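Local coordinates for surface-associated protein CshA (Streptococcus gordonii, PDB 5L2D) that probably helps the bacterium attach to host tissue by binding fibronectin through a catch-clamp mechanism, this fragment being its non-repetitive domain 2, at residues A[73-76]-A[77-80]. Numbering follows the deposited sequence.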
ATOM      1  N   LYS A  73       0.531 -13.400 -11.626  1.00 55.90           N
ATOM      2  CA  LYS A  73       0.683 -13.283 -13.113  1.00 63.91           C
ATOM      3  C   LYS A  73       2.123 -12.913 -13.468  1.00 69.96           C
ATOM      4  O   LYS A  73       2.637 -13.358 -14.492  1.00 81.22           O
ATOM      5  CB  LYS A  73      -0.333 -12.326 -13.811  1.00 48.60           C
ATOM      6  N   ARG A  74       2.773 -12.122 -12.608  1.00 76.70           N
ATOM      7  CA  ARG A  74       4.146 -11.616 -12.855  1.00 68.55           C
ATOM      8  C   ARG A  74       5.191 -12.715 -12.787  1.00 70.71           C
ATOM      9  O   ARG A  74       6.145 -12.744 -13.570  1.00 76.43           O
ATOM     10  CB  ARG A  74       4.533 -10.530 -11.829  1.00 63.48           C
ATOM     11  CG  ARG A  74       4.153  -9.098 -12.210  1.00 58.44           C
ATOM     12  CD  ARG A  74       4.153  -8.159 -11.006  1.00 52.60           C
ATOM     13  NE  ARG A  74       3.644  -6.820 -11.315  1.00 48.08           N
ATOM     14  CZ  ARG A  74       3.868  -5.726 -10.576  1.00 47.94           C
ATOM     15  NH1 ARG A  74       4.602  -5.778  -9.464  1.00 51.81           N
ATOM     16  NH2 ARG A  74       3.347  -4.561 -10.946  1.00 44.40           N
ATOM     17  N   VAL A  75       4.999 -13.612 -11.841  1.00 65.42           N
ATOM     18  CA  VAL A  75       5.978 -14.599 -11.525  1.00 69.85           C
ATOM     19  C   VAL A  75       5.709 -15.918 -12.298  1.00 82.84           C
ATOM     20  O   VAL A  75       6.528 -16.835 -12.317  1.00 81.25           O
ATOM     21  CB  VAL A  75       5.947 -14.773 -10.004  1.00 74.66           C
ATOM     22  CG1 VAL A  75       4.897 -15.779  -9.592  1.00 79.98           C
ATOM     23  CG2 VAL A  75       7.299 -15.165  -9.486  1.00 85.55           C
ATOM     24  N   GLU A  76       4.547 -15.996 -12.940  1.00 95.72           N
ATOM     25  CA  GLU A  76       4.076 -17.215 -13.583  1.00 92.91           C
ATOM     26  C   GLU A  76       4.921 -17.514 -14.784  1.00 92.82           C
ATOM     27  O   GLU A  76       5.297 -16.595 -15.509  1.00 88.76           O
ATOM     28  CB  GLU A  76       2.622 -17.025 -14.027  1.00 97.46           C
ATOM     29  CG  GLU A  76       1.939 -18.198 -14.722  1.00 95.02           C
ATOM     30  CD  GLU A  76       0.427 -18.094 -14.580  1.00100.03           C
ATOM     31  OE1 GLU A  76      -0.122 -18.782 -13.704  1.00106.99           O
ATOM     32  OE2 GLU A  76      -0.218 -17.287 -15.291  1.00 89.56           O
ATOM     33  N   GLY A  77       5.193 -18.804 -14.992  1.00100.26           N
ATOM     34  CA  GLY A  77       5.968 -19.281 -16.139  1.00 93.92           C
ATOM     35  C   GLY A  77       7.383 -18.743 -16.135  1.00 89.97           C
ATOM     36  O   GLY A  77       7.902 -18.372 -17.187  1.00 88.63           O
ATOM     37  N   THR A  78       7.973 -18.678 -14.937  1.00 86.96           N
ATOM     38  CA  THR A  78       9.358 -18.262 -14.711  1.00 86.87           C
ATOM     39  C   THR A  78       9.858 -19.040 -13.500  1.00 89.98           C
ATOM     40  O   THR A  78       9.062 -19.419 -12.657  1.00 89.57           O
ATOM     41  CB  THR A  78       9.500 -16.751 -14.339  1.00 91.05           C
ATOM     42  OG1 THR A  78       9.456 -16.594 -12.909  1.00 86.29           O
ATOM     43  CG2 THR A  78       8.436 -15.858 -14.999  1.00 83.92           C
ATOM     44  N   PRO A  79      11.144 -19.245 -13.368  1.00100.58           N
ATOM     45  CA  PRO A  79      11.684 -19.984 -12.228  1.00101.69           C
ATOM     46  C   PRO A  79      11.129 -19.659 -10.848  1.00 95.24           C
ATOM     47  O   PRO A  79      11.384 -20.421  -9.941  1.00 94.98           O
ATOM     48  CB  PRO A  79      13.146 -19.591 -12.248  1.00106.48           C
ATOM     49  CG  PRO A  79      13.127 -18.217 -12.791  1.00108.62           C
ATOM     50  CD  PRO A  79      12.094 -18.253 -13.870  1.00106.27           C
ATOM     51  N   THR A  80      10.415 -18.565 -10.665  1.00 90.90           N
ATOM     52  CA  THR A  80       9.896 -18.233  -9.332  1.00 87.97           C
ATOM     53  C   THR A  80       8.364 -18.346  -9.157  1.00 84.81           C
ATOM     54  O   THR A  80       7.832 -17.960  -8.123  1.00 78.21           O
ATOM     55  CB  THR A  80      10.455 -16.876  -8.850  1.00 82.57           C
ATOM     56  OG1 THR A  80      10.569 -15.952  -9.944  1.00 85.38           O
ATOM     57  CG2 THR A  80      11.818 -17.089  -8.265  1.00 81.02           C
TER
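Thr78 reaches back to Val75 where helix 69-75 runs out into the loop leading to strand 91-92, and its hydroxyl takes part in two hydrogen bonds. Thr78 OG1 donates to Val75 O at 3.0 Å, approaching from above the carbonyl plane, 37° out of it. The same oxygen accepts from the backbone of Thr80: Thr80 N lies 3.1 Å from Thr78 OG1, and the bond is nearly straight at 169°. This second bond makes an ST turn. Threonine suits the position because one hydroxyl can give and receive at once, tying the last helical residue to the backbone beyond Pro79.

The van der Waals contacts involve methyl groups. Val75 is buried, where a branched, apolar side chain is well suited, and its CG2 packs against Thr80, 3.6 Å from Thr80 CB and close to the carbonyl group of that residue. The valine also touches Thr83 further along the loop. The methyl group of Thr78 turns back to the helix end, with CG2 3.3 Å from Glu76 O.

Backbone shape makes these meetings possible. Glu76 is the first residue to leave helical geometry, and Gly77 follows with a positive phi of 62°, a conformation that favours glycine. Glu76, its CG anti to the backbone N, runs extended beyond CG and is exposed.

Thr80 OG1 is hydrogen-bonded to Asp226 OD2, and Arg74 NH1 to Lys229 O, so the helix end and the loop are both joined to the 226-229 region. Together, these contacts imply a surface turn shaped in part by Gly77, bridged by the Thr78 hydroxyl between Val75 O and Thr80 N, and tied to Asp226, with a valine methyl packed beside it.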